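Local coordinates for activated BY transcription factor SSRB (Salmonella enterica, PDB 2WNW), which is a member of glycosyl hydrolase family 30, built from a TIM barrel and a beta-sandwich domain, at residues 35-40 against 383-388; 31-36 against 418-423; 51-56 against 91-96; 85-90 against 329-334. All coordinates share one frame; numbering follows the deposited sequence.

Contact 1. Residues 35-40 against 383-388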
loop_
_atom_site.group_PDB
_atom_site.type_symbol
_atom_site.label_atom_id
_atom_site.label_comp_id
_atom_site.label_asym_id
_atom_site.label_seq_id
_atom_site.Cartn_x
_atom_site.Cartn_y
_atom_site.Cartn_z
ATOM N N SER A 35 -13.275 -3.387 4.571
ATOM C CA SER A 35 -14.083 -3.968 3.511
ATOM C C SER A 35 -13.383 -5.136 2.843
ATOM O O SER A 35 -12.197 -5.056 2.523
ATOM C CB SER A 35 -14.402 -2.906 2.459
ATOM O OG SER A 35 -15.016 -1.774 3.049
ATOM N N VAL A 36 -14.120 -6.222 2.640
ATOM C CA VAL A 36 -13.564 -7.394 1.984
ATOM C C VAL A 36 -14.404 -7.726 0.758
ATOM O O VAL A 36 -15.637 -7.701 0.809
ATOM C CB VAL A 36 -13.513 -8.620 2.935
ATOM C CG1 VAL A 36 -12.607 -8.316 4.116
ATOM C CG2 VAL A 36 -14.911 -8.982 3.420
ATOM N N LEU A 37 -13.727 -8.004 -0.350
ATOM C CA LEU A 37 -14.400 -8.342 -1.599
ATOM C C LEU A 37 -13.841 -9.667 -2.100
ATOM O O LEU A 37 -12.998 -9.702 -2.995
ATOM C CB LEU A 37 -14.176 -7.248 -2.648
ATOM C CG LEU A 37 -14.782 -5.872 -2.359
ATOM C CD1 LEU A 37 -13.951 -5.161 -1.304
ATOM C CD2 LEU A 37 -14.824 -5.047 -3.640
ATOM N N PRO A 38 -14.309 -10.780 -1.517
ATOM C CA PRO A 38 -13.876 -12.135 -1.872
ATOM C C PRO A 38 -13.937 -12.461 -3.359
ATOM O O PRO A 38 -13.122 -13.235 -3.856
ATOM C CB PRO A 38 -14.817 -13.020 -1.056
ATOM C CG PRO A 38 -15.102 -12.189 0.149
ATOM C CD PRO A 38 -15.319 -10.821 -0.442
ATOM N N ARG A 39 -14.893 -11.869 -4.072
ATOM C CA ARG A 39 -15.038 -12.143 -5.498
ATOM C C ARG A 39 -13.888 -11.612 -6.341
ATOM O O ARG A 39 -13.711 -12.031 -7.483
ATOM C CB ARG A 39 -16.364 -11.582 -6.028
ATOM C CG ARG A 39 -16.440 -10.069 -6.090
ATOM C CD ARG A 39 -17.802 -9.621 -6.601
ATOM N NE ARG A 39 -17.937 -8.168 -6.618
ATOM C CZ ARG A 39 -17.939 -7.404 -5.531
ATOM N NH1 ARG A 39 -17.813 -7.952 -4.331
ATOM N NH2 ARG A 39 -18.071 -6.088 -5.646
ATOM N N HIS A 40 -13.111 -10.682 -5.794
ATOM C CA HIS A 40 -11.976 -10.151 -6.539
ATOM C C HIS A 40 -10.687 -10.753 -5.990
ATOM O O HIS A 40 -10.123 -10.265 -5.011
ATOM C CB HIS A 40 -11.946 -8.624 -6.458
ATOM C CG HIS A 40 -13.101 -7.970 -7.153
ATOM N ND1 HIS A 40 -13.414 -8.225 -8.471
ATOM C CD2 HIS A 40 -14.027 -7.087 -6.710
ATOM C CE1 HIS A 40 -14.485 -7.528 -8.809
ATOM N NE2 HIS A 40 -14.875 -6.830 -7.760
ATOM N N VAL A 383 -4.991 -14.314 -2.492
ATOM C CA VAL A 383 -5.229 -13.148 -1.661
ATOM C C VAL A 383 -6.472 -12.488 -2.248
ATOM O O VAL A 383 -6.666 -12.504 -3.462
ATOM C CB VAL A 383 -4.044 -12.159 -1.732
ATOM C CG1 VAL A 383 -4.449 -10.807 -1.148
ATOM C CG2 VAL A 383 -2.852 -12.728 -0.974
ATOM N N MET A 384 -7.326 -11.935 -1.397
ATOM C CA MET A 384 -8.527 -11.272 -1.890
ATOM C C MET A 384 -8.382 -9.767 -1.716
ATOM O O MET A 384 -7.581 -9.300 -0.904
ATOM C CB MET A 384 -9.769 -11.744 -1.124
ATOM C CG MET A 384 -9.838 -11.251 0.316
ATOM S SD MET A 384 -11.465 -11.553 1.064
ATOM C CE MET A 384 -11.080 -12.843 2.227
ATOM N N LEU A 385 -9.147 -9.009 -2.489
ATOM C CA LEU A 385 -9.113 -7.561 -2.383
ATOM C C LEU A 385 -9.788 -7.166 -1.074
ATOM O O LEU A 385 -10.833 -7.711 -0.717
ATOM C CB LEU A 385 -9.869 -6.923 -3.552
ATOM C CG LEU A 385 -10.090 -5.410 -3.460
ATOM C CD1 LEU A 385 -8.745 -4.695 -3.575
ATOM C CD2 LEU A 385 -11.036 -4.953 -4.570
ATOM N N SER A 386 -9.184 -6.232 -0.351
ATOM C CA SER A 386 -9.760 -5.742 0.894
ATOM C C SER A 386 -9.158 -4.369 1.166
ATOM O O SER A 386 -8.116 -4.025 0.604
ATOM C CB SER A 386 -9.457 -6.693 2.058
ATOM O OG SER A 386 -8.075 -6.734 2.362
ATOM N N SER A 387 -9.826 -3.575 1.996
ATOM C CA SER A 387 -9.325 -2.247 2.332
ATOM C C SER A 387 -9.677 -1.894 3.770
ATOM O O SER A 387 -10.701 -2.335 4.303
ATOM C CB SER A 387 -9.890 -1.186 1.374
ATOM O OG SER A 387 -11.292 -1.024 1.512
ATOM N N SER A 388 -8.820 -1.092 4.394
ATOM C CA SER A 388 -9.023 -0.682 5.777
ATOM C C SER A 388 -9.188 0.822 5.909
ATOM O O SER A 388 -8.508 1.596 5.228
ATOM C CB SER A 388 -7.842 -1.127 6.639
ATOM O OG SER A 388 -7.971 -0.619 7.956
#

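Contact 2. Residues 31-36 against 418-423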
loop_
_atom_site.group_PDB
_atom_site.type_symbol
_atom_site.label_atom_id
_atom_site.label_comp_id
_atom_site.label_asym_id
_atom_site.label_seq_id
_atom_site.Cartn_x
_atom_site.Cartn_y
_atom_site.Cartn_z
ATOM N N SER A 31 -18.548 3.937 8.538
ATOM C CA SER A 31 -17.316 4.264 9.248
ATOM C C SER A 31 -16.666 3.037 9.888
ATOM O O SER A 31 -17.328 2.019 10.114
ATOM C CB SER A 31 -17.596 5.307 10.332
ATOM O OG SER A 31 -18.369 4.748 11.376
ATOM N N GLU A 32 -15.369 3.152 10.170
ATOM C CA GLU A 32 -14.582 2.092 10.803
ATOM C C GLU A 32 -14.654 0.746 10.105
ATOM O O GLU A 32 -14.656 -0.305 10.753
ATOM C CB GLU A 32 -15.000 1.930 12.268
ATOM C CG GLU A 32 -14.625 3.116 13.137
ATOM C CD GLU A 32 -14.995 2.925 14.598
ATOM O OE1 GLU A 32 -14.595 3.775 15.416
ATOM O OE2 GLU A 32 -15.683 1.936 14.930
ATOM N N LEU A 33 -14.673 0.774 8.780
ATOM C CA LEU A 33 -14.770 -0.448 8.001
ATOM C C LEU A 33 -13.479 -1.068 7.505
ATOM O O LEU A 33 -12.507 -0.381 7.213
ATOM C CB LEU A 33 -15.625 -0.210 6.758
ATOM C CG LEU A 33 -17.087 0.218 6.871
ATOM C CD1 LEU A 33 -17.647 0.407 5.466
ATOM C CD2 LEU A 33 -17.877 -0.843 7.625
ATOM N N ILE A 34 -13.495 -2.392 7.428
ATOM C CA ILE A 34 -12.416 -3.143 6.810
ATOM C C ILE A 34 -13.281 -3.880 5.802
ATOM O O ILE A 34 -13.989 -4.828 6.145
ATOM C CB ILE A 34 -11.713 -4.141 7.745
ATOM C CG1 ILE A 34 -10.755 -3.383 8.672
ATOM C CG2 ILE A 34 -10.930 -5.161 6.905
ATOM C CD1 ILE A 34 -9.892 -4.271 9.556
ATOM N N SER A 35 -13.275 -3.387 4.571
ATOM C CA SER A 35 -14.083 -3.968 3.511
ATOM C C SER A 35 -13.383 -5.136 2.843
ATOM O O SER A 35 -12.197 -5.056 2.523
ATOM C CB SER A 35 -14.402 -2.906 2.459
ATOM O OG SER A 35 -15.016 -1.774 3.049
ATOM N N VAL A 36 -14.120 -6.222 2.640
ATOM C CA VAL A 36 -13.564 -7.394 1.984
ATOM C C VAL A 36 -14.404 -7.726 0.758
ATOM O O VAL A 36 -15.637 -7.701 0.809
ATOM C CB VAL A 36 -13.513 -8.620 2.935
ATOM C CG1 VAL A 36 -12.607 -8.316 4.116
ATOM C CG2 VAL A 36 -14.911 -8.982 3.420
ATOM N N ARG A 418 -11.369 -0.507 17.128
ATOM C CA ARG A 418 -12.542 -1.202 16.616
ATOM C C ARG A 418 -12.609 -1.156 15.104
ATOM O O ARG A 418 -12.082 -0.243 14.470
ATOM C CB ARG A 418 -13.821 -0.568 17.155
ATOM C CG ARG A 418 -14.044 -0.717 18.638
ATOM C CD ARG A 418 -15.294 0.046 19.015
ATOM N NE ARG A 418 -15.141 1.465 18.707
ATOM C CZ ARG A 418 -16.071 2.215 18.122
ATOM N NH1 ARG A 418 -17.236 1.684 17.772
ATOM N NH2 ARG A 418 -15.831 3.499 17.889
ATOM N N CYS A 419 -13.278 -2.145 14.531
ATOM C CA CYS A 419 -13.455 -2.200 13.093
ATOM C C CYS A 419 -14.645 -3.086 12.794
ATOM O O CYS A 419 -15.058 -3.895 13.625
ATOM C CB CYS A 419 -12.205 -2.755 12.405
ATOM S SG CYS A 419 -11.844 -4.491 12.728
ATOM N N ARG A 420 -15.218 -2.903 11.616
ATOM C CA ARG A 420 -16.337 -3.720 11.205
ATOM C C ARG A 420 -15.938 -4.400 9.913
ATOM O O ARG A 420 -15.738 -3.735 8.896
ATOM C CB ARG A 420 -17.583 -2.865 10.969
ATOM C CG ARG A 420 -18.268 -2.369 12.230
ATOM C CD ARG A 420 -19.619 -1.759 11.876
ATOM N NE ARG A 420 -19.476 -0.494 11.170
ATOM C CZ ARG A 420 -20.298 -0.063 10.219
ATOM N NH1 ARG A 420 -21.334 -0.799 9.837
ATOM N NH2 ARG A 420 -20.090 1.119 9.657
ATOM N N VAL A 421 -15.786 -5.718 9.953
ATOM C CA VAL A 421 -15.440 -6.454 8.746
ATOM C C VAL A 421 -16.725 -6.479 7.932
ATOM O O VAL A 421 -17.734 -7.037 8.366
ATOM C CB VAL A 421 -14.995 -7.891 9.062
ATOM C CG1 VAL A 421 -14.705 -8.642 7.766
ATOM C CG2 VAL A 421 -13.752 -7.857 9.947
ATOM N N LEU A 422 -16.679 -5.864 6.756
ATOM C CA LEU A 422 -17.845 -5.766 5.894
ATOM C C LEU A 422 -17.686 -6.601 4.629
ATOM O O LEU A 422 -16.804 -6.349 3.814
ATOM C CB LEU A 422 -18.082 -4.287 5.555
ATOM C CG LEU A 422 -19.351 -3.782 4.855
ATOM C CD1 LEU A 422 -19.271 -4.047 3.373
ATOM C CD2 LEU A 422 -20.579 -4.433 5.474
ATOM N N ASP A 423 -18.547 -7.606 4.489
ATOM C CA ASP A 423 -18.544 -8.499 3.335
ATOM C C ASP A 423 -19.912 -8.415 2.667
ATOM O O ASP A 423 -20.847 -9.123 3.053
ATOM C CB ASP A 423 -18.276 -9.935 3.784
ATOM C CG ASP A 423 -18.324 -10.931 2.638
ATOM O OD1 ASP A 423 -18.248 -12.145 2.912
ATOM O OD2 ASP A 423 -18.435 -10.508 1.467
#

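Contact 3. Residues 51-56 against 91-96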
loop_
_atom_site.group_PDB
_atom_site.type_symbol
_atom_site.label_atom_id
_atom_site.label_comp_id
_atom_site.label_asym_id
_atom_site.label_seq_id
_atom_site.Cartn_x
_atom_site.Cartn_y
_atom_site.Cartn_z
ATOM N N SER A 51 12.765 -22.778 8.144
ATOM C CA SER A 51 13.967 -23.389 7.592
ATOM C C SER A 51 14.662 -24.462 8.409
ATOM O O SER A 51 14.752 -24.382 9.635
ATOM C CB SER A 51 14.984 -22.300 7.261
ATOM O OG SER A 51 14.396 -21.276 6.479
ATOM N N PHE A 52 15.161 -25.463 7.693
ATOM C CA PHE A 52 15.913 -26.558 8.280
ATOM C C PHE A 52 17.381 -26.190 8.068
ATOM O O PHE A 52 17.811 -26.002 6.930
ATOM C CB PHE A 52 15.654 -27.878 7.540
ATOM C CG PHE A 52 14.217 -28.322 7.538
ATOM C CD1 PHE A 52 13.490 -28.355 6.351
ATOM C CD2 PHE A 52 13.605 -28.754 8.708
ATOM C CE1 PHE A 52 12.175 -28.817 6.328
ATOM C CE2 PHE A 52 12.288 -29.217 8.697
ATOM C CZ PHE A 52 11.574 -29.249 7.504
ATOM N N THR A 53 18.139 -26.068 9.151
ATOM C CA THR A 53 19.565 -25.763 9.059
ATOM C C THR A 53 20.287 -26.795 9.912
ATOM O O THR A 53 19.658 -27.480 10.716
ATOM C CB THR A 53 19.897 -24.366 9.622
ATOM O OG1 THR A 53 19.447 -24.281 10.981
ATOM C CG2 THR A 53 19.228 -23.278 8.792
ATOM N N GLU A 54 21.599 -26.918 9.739
ATOM C CA GLU A 54 22.346 -27.870 10.547
ATOM C C GLU A 54 22.138 -27.510 12.016
ATOM O O GLU A 54 22.016 -28.389 12.867
ATOM C CB GLU A 54 23.840 -27.833 10.208
ATOM C CG GLU A 54 24.703 -28.518 11.269
ATOM C CD GLU A 54 26.083 -28.891 10.773
ATOM O OE1 GLU A 54 26.230 -29.993 10.202
ATOM O OE2 GLU A 54 27.017 -28.083 10.951
ATOM N N GLY A 55 22.084 -26.212 12.302
ATOM C CA GLY A 55 21.873 -25.769 13.671
ATOM C C GLY A 55 20.562 -26.294 14.224
ATOM O O GLY A 55 20.519 -26.871 15.313
ATOM N N ALA A 56 19.480 -26.087 13.480
ATOM C CA ALA A 56 18.169 -26.559 13.910
ATOM C C ALA A 56 18.177 -28.082 14.037
ATOM O O ALA A 56 17.580 -28.637 14.957
ATOM C CB ALA A 56 17.095 -26.119 12.910
ATOM N N GLN A 91 25.057 -27.186 1.446
ATOM C CA GLN A 91 26.346 -27.019 2.120
ATOM C C GLN A 91 26.093 -26.073 3.301
ATOM O O GLN A 91 24.959 -25.662 3.536
ATOM C CB GLN A 91 27.435 -26.486 1.175
ATOM C CG GLN A 91 27.664 -27.408 -0.029
ATOM C CD GLN A 91 28.987 -27.181 -0.742
ATOM O OE1 GLN A 91 29.445 -26.044 -0.901
ATOM N NE2 GLN A 91 29.597 -28.267 -1.201
ATOM N N SER A 92 27.134 -25.719 4.043
ATOM C CA SER A 92 26.965 -24.883 5.229
ATOM C C SER A 92 26.507 -23.428 5.085
ATOM O O SER A 92 26.764 -22.764 4.081
ATOM C CB SER A 92 28.263 -24.899 6.039
ATOM O OG SER A 92 29.338 -24.393 5.270
ATOM N N CYS A 93 25.805 -22.955 6.115
ATOM C CA CYS A 93 25.357 -21.572 6.210
ATOM C C CYS A 93 25.884 -21.163 7.587
ATOM O O CYS A 93 26.544 -21.973 8.243
ATOM C CB CYS A 93 23.822 -21.458 6.131
ATOM S SG CYS A 93 22.873 -22.166 7.492
ATOM N N ASP A 94 25.629 -19.937 8.034
ATOM C CA ASP A 94 26.152 -19.529 9.340
ATOM C C ASP A 94 25.586 -20.366 10.482
ATOM O O ASP A 94 26.264 -20.599 11.488
ATOM C CB ASP A 94 25.912 -18.030 9.586
ATOM C CG ASP A 94 24.461 -17.632 9.455
ATOM O OD1 ASP A 94 23.803 -18.087 8.496
ATOM O OD2 ASP A 94 23.985 -16.846 10.301
ATOM N N PHE A 95 24.349 -20.829 10.331
ATOM C CA PHE A 95 23.758 -21.659 11.364
ATOM C C PHE A 95 24.165 -23.117 11.181
ATOM O O PHE A 95 23.350 -23.990 10.862
ATOM C CB PHE A 95 22.235 -21.498 11.390
ATOM C CG PHE A 95 21.785 -20.290 12.159
ATOM C CD1 PHE A 95 21.624 -19.056 11.527
ATOM C CD2 PHE A 95 21.605 -20.370 13.535
ATOM C CE1 PHE A 95 21.293 -17.915 12.263
ATOM C CE2 PHE A 95 21.276 -19.240 14.278
ATOM C CZ PHE A 95 21.120 -18.008 13.641
ATOM N N SER A 96 25.458 -23.353 11.384
ATOM C CA SER A 96 26.056 -24.677 11.276
ATOM C C SER A 96 27.129 -24.744 12.353
ATOM O O SER A 96 27.520 -23.715 12.907
ATOM C CB SER A 96 26.708 -24.867 9.903
ATOM O OG SER A 96 25.769 -24.707 8.853
HETATM O O HOH W 1 23.532 -25.554 7.746
#

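Contact 4. Residues 85-90 against 329-334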
loop_
_atom_site.group_PDB
_atom_site.type_symbol
_atom_site.label_atom_id
_atom_site.label_comp_id
_atom_site.label_asym_id
_atom_site.label_seq_id
_atom_site.Cartn_x
_atom_site.Cartn_y
_atom_site.Cartn_z
ATOM N N LEU A 85 5.736 -25.257 3.535
ATOM C CA LEU A 85 6.940 -24.848 2.815
ATOM C C LEU A 85 8.149 -24.974 3.735
ATOM O O LEU A 85 8.009 -25.063 4.955
ATOM C CB LEU A 85 6.851 -23.385 2.369
ATOM C CG LEU A 85 5.768 -22.908 1.404
ATOM C CD1 LEU A 85 5.962 -21.415 1.142
ATOM C CD2 LEU A 85 5.850 -23.690 0.100
ATOM N N ALA A 86 9.336 -24.958 3.140
ATOM C CA ALA A 86 10.570 -25.016 3.907
ATOM C C ALA A 86 11.740 -24.630 3.017
ATOM O O ALA A 86 11.668 -24.734 1.791
ATOM C CB ALA A 86 10.787 -26.418 4.476
ATOM N N ARG A 87 12.810 -24.161 3.646
ATOM C CA ARG A 87 14.023 -23.795 2.925
ATOM C C ARG A 87 15.157 -24.458 3.688
ATOM O O ARG A 87 15.101 -24.581 4.913
ATOM C CB ARG A 87 14.203 -22.272 2.899
ATOM C CG ARG A 87 15.462 -21.780 2.171
ATOM C CD ARG A 87 15.262 -20.347 1.667
ATOM N NE ARG A 87 16.456 -19.749 1.060
ATOM C CZ ARG A 87 17.325 -18.970 1.706
ATOM N NH1 ARG A 87 17.152 -18.689 2.993
ATOM N NH2 ARG A 87 18.354 -18.441 1.057
ATOM N N MET A 88 16.167 -24.911 2.960
ATOM C CA MET A 88 17.315 -25.567 3.573
ATOM C C MET A 88 18.568 -25.217 2.783
ATOM O O MET A 88 18.497 -24.886 1.601
ATOM C CB MET A 88 17.094 -27.079 3.614
ATOM C CG MET A 88 16.681 -27.686 2.284
ATOM S SD MET A 88 15.906 -29.288 2.550
ATOM C CE MET A 88 15.654 -29.838 0.858
ATOM N N PRO A 89 19.737 -25.278 3.434
ATOM C CA PRO A 89 21.003 -24.954 2.785
ATOM C C PRO A 89 21.711 -26.083 2.047
ATOM O O PRO A 89 21.696 -27.239 2.481
ATOM C CB PRO A 89 21.842 -24.436 3.946
ATOM C CG PRO A 89 21.436 -25.370 5.048
ATOM C CD PRO A 89 19.921 -25.429 4.892
ATOM N N ILE A 90 22.318 -25.722 0.920
ATOM C CA ILE A 90 23.112 -26.640 0.112
ATOM C C ILE A 90 24.514 -26.293 0.621
ATOM O O ILE A 90 25.066 -25.242 0.286
ATOM C CB ILE A 90 22.969 -26.325 -1.400
ATOM C CG1 ILE A 90 21.516 -26.550 -1.831
ATOM C CG2 ILE A 90 23.924 -27.197 -2.217
ATOM C CD1 ILE A 90 21.224 -26.202 -3.292
ATOM N N ILE A 329 8.477 -18.024 4.106
ATOM C CA ILE A 329 9.392 -18.987 4.692
ATOM C C ILE A 329 10.245 -18.277 5.737
ATOM O O ILE A 329 11.043 -17.389 5.419
ATOM C CB ILE A 329 10.334 -19.634 3.662
ATOM C CG1 ILE A 329 9.526 -20.214 2.495
ATOM C CG2 ILE A 329 11.113 -20.766 4.338
ATOM C CD1 ILE A 329 10.385 -20.872 1.425
ATOM N N ASP A 330 10.048 -18.674 6.988
ATOM C CA ASP A 330 10.783 -18.132 8.122
ATOM C C ASP A 330 12.197 -18.713 8.068
ATOM O O ASP A 330 12.458 -19.649 7.312
ATOM C CB ASP A 330 10.071 -18.553 9.412
ATOM C CG ASP A 330 10.767 -18.066 10.672
ATOM O OD1 ASP A 330 11.356 -16.962 10.663
ATOM O OD2 ASP A 330 10.699 -18.789 11.687
ATOM N N TRP A 331 13.110 -18.148 8.849
ATOM C CA TRP A 331 14.483 -18.649 8.891
ATOM C C TRP A 331 14.443 -19.867 9.825
ATOM O O TRP A 331 13.440 -20.586 9.844
ATOM C CB TRP A 331 15.409 -17.545 9.423
ATOM C CG TRP A 331 16.911 -17.773 9.308
ATOM C CD1 TRP A 331 17.878 -17.084 9.985
ATOM C CD2 TRP A 331 17.608 -18.716 8.468
ATOM N NE1 TRP A 331 19.125 -17.535 9.627
ATOM C CE2 TRP A 331 18.992 -18.535 8.700
ATOM C CE3 TRP A 331 17.201 -19.694 7.547
ATOM C CZ2 TRP A 331 19.974 -19.296 8.046
ATOM C CZ3 TRP A 331 18.179 -20.455 6.894
ATOM C CH2 TRP A 331 19.550 -20.250 7.151
ATOM N N ASN A 332 15.501 -20.101 10.602
ATOM C CA ASN A 332 15.548 -21.261 11.506
ATOM C C ASN A 332 14.229 -21.587 12.209
ATOM O O ASN A 332 13.655 -20.745 12.893
ATOM C CB ASN A 332 16.612 -21.066 12.589
ATOM C CG ASN A 332 17.985 -20.813 12.022
ATOM O OD1 ASN A 332 18.672 -21.738 11.573
ATOM N ND2 ASN A 332 18.398 -19.549 12.035
ATOM N N LEU A 333 13.767 -22.823 12.048
ATOM C CA LEU A 333 12.536 -23.284 12.686
ATOM C C LEU A 333 12.760 -23.412 14.181
ATOM O O LEU A 333 11.854 -23.182 14.990
ATOM C CB LEU A 333 12.167 -24.685 12.202
ATOM C CG LEU A 333 11.628 -24.980 10.812
ATOM C CD1 LEU A 333 11.805 -26.465 10.524
ATOM C CD2 LEU A 333 10.172 -24.584 10.741
ATOM N N LEU A 334 13.982 -23.797 14.526
ATOM C CA LEU A 334 14.348 -24.074 15.904
ATOM C C LEU A 334 15.807 -23.756 16.193
ATOM O O LEU A 334 16.662 -23.913 15.328
ATOM C CB LEU A 334 14.098 -25.566 16.155
ATOM C CG LEU A 334 14.738 -26.266 17.351
ATOM C CD1 LEU A 334 13.956 -25.917 18.602
ATOM C CD2 LEU A 334 14.737 -27.782 17.121
#

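Contact 1. Residues 35-40 against 383-388
The H40 imidazole carries R39 CG over the centre of one face, 3.9 Å above the plane, while a methyl of L37, CD2, sits at its edge, in the ring plane. The ring's NE2 is hydrogen-bonded to E250 of the second subunit, so its polar end is fixed from outside the chain. L37 and L385 lie alongside each other on one face of an antiparallel strand pair, CD2 of L37 to CD2 of L385 at 3.9 Å. S35 and S387 share that face, with S387 OG bound by H274 of the second subunit. On the other face M384, its CG between backbone N and carbonyl carbon (chi1 71°) and its chain bent at chi3, brings SD to 3.8 Å from P38 CG and against V36. S35 and S387 form a hydrogen-bonded pair, each N to the other's O at 2.8 Å. A type I turn from L37 to H40 takes the chain round a corner, yet H40 O still accepts from L385 N at 3.0 Å, almost along the C=O axis. The V36 face is mostly apolar, S386 OG being satisfied by E395; the other meets the second subunit through leucine packing and the hydrogen bonds of S387 and H40.

Contact 2. Residues 31-36 against 418-423
Strands 33-37 and 417-423 run parallel in the beta-sandwich sheet, joining an N-terminal strand to one from near the C terminus. Backbone bonds alternate across them: R420 N to E32 O, I34 N to R420 O at 3.0 Å, L422 N to I34 O, and V36 N to L422 O, nearly straight at 171°. R420, bent at chi3 (-71°), curls back so that NH2 reaches S31 O at 2.9 Å, in the guanidinium plane and on a carbonyl lone pair. L33 CD2 rests over the centre of one face of this guanidinium, 3.5 Å above the plane, while D29 and E427 give it carboxylate partners. On the other side of the sheet I34 CD1 meets C419 SG at 3.7 Å, and V36 CG1 touches V421 CG1. Just before the strand the extended E32 side chain crosses R418 obliquely, the two charged planes 72° apart, E32 OE1 making a salt bridge to R418 NH2 at 2.8 Å from well out of the guanidinium plane. The two arginines therefore differ: R420 is held by directed bonds under a methyl, its charge probably balanced by its two carboxylates, whereas R418 meets E32 over a face, through charge alone.

Contact 3. Residues 51-56 against 91-96
G55 N donates to F95 O at 2.9 Å, the one direct hydrogen bond between the two segments; the donor stands above the carbonyl plane, 44° out of it. The same carbonyl oxygen lies 3.7 Å from T53 CB, and the T53 and F95 side chains lie side by side, pointing the same way. T53 CG2 turns to C93 SG at 4.0 Å. E54, with CG anti to the backbone N, reaches past S96, its OE2 3.4 Å from S96 CB. A water links the backbone of E54 to the side chain of S96: it accepts from E54 N at 3.1 Å and donates to S96 OG at 2.6 Å. S96 OG in turn donates to C93 O; F95 is the centre of an inverse gamma turn, closed by a weak bond from S96 N to D94 O. The contact thus sets the start of helix 54-61, which follows the first strand of the TIM barrel, against the loop leaving the second strand. T53 is the N-cap of that helix: OG1, between backbone N and carbonyl carbon (chi1 57°), accepts from A56 N at 3.1 Å, nearly straight. With A56 N capped, F95 O and the water take up two more amides at the helix start. Farther out, T53 OG1 is also bonded to N332, and the E54 carboxylate is gripped by H122, R118 and the amide of L97. The F95 ring meets W331 with planes at about 85°, while D94 is held by N342 and N346 and is hydrogen-bonded to a bound glycerol.

Contact 4. Residues 85-90 against 329-334
Strand 85-90 and residues 329-334 approach without any hydrogen bond between them, the nearest CA atoms being those of A86 and I329 at 6.2 Å. Strand 85-90 is the second strand of the closed parallel TIM barrel and I329-D330 lie on the eighth, with strand 48-51 between them, so their meeting is made by side chains. The chain turns a corner at W331. I329 carries most of the contact: its CG1 is anti to the carbonyl carbon (chi1 -53°) and its CG2 anti to the backbone N, so the two branches diverge along strand 85-90. CG1 meets L85 CD1 at 4.0 Å, the two side chains crossing at about a right angle, and I329 CD1 comes within 4.1 Å of A86 O. The other branch, CG2, packs on R87 CB at 3.7 Å, the closest side-chain approach of the contact. From there R87 runs out extended, CG anti to the backbone N (chi1 180°), until its NH1 lies 4.4 Å from W331 CZ3, an oblique and distant approach. The guanidinium is occupied elsewhere: D239 and E294 make salt bridges to it, and S142 and N195 add hydrogen bonds. W331 meets W144 with nearly parallel rings, and its NE1 is hydrogen-bonded to a bound glycerol. The contact is thus apolar at the root of R87 and charged at its tip; two carboxylates round a buried guanidinium would tend to keep the arginine protonated, and its positive charge would in turn help to hold D239 and E294 in their ionised form.

In the fold
After strands 2-9 and 17-25 have begun the sandwich sheet, strand 33-37 serves two contacts: contact 2 joins it to 418-423 and contact 1 to 383-388, closing the two longest loops. With S35 and V36 shared, it lies between both partners in one sheet, whose side here touches the second subunit. The chain then builds the TIM barrel, and contacts 3 and 4 fall within these loops. Contact 3 closes 34 residues; contact 4, starting before it ends and crossing it, closes 238 between the second and eighth barrel strands. Their centres lie 9 Å apart, bridged by S51 with D330 and T53 with N332. The chain then returns to the sandwich through 383-388 and 418-423, completing contacts 1 and 2.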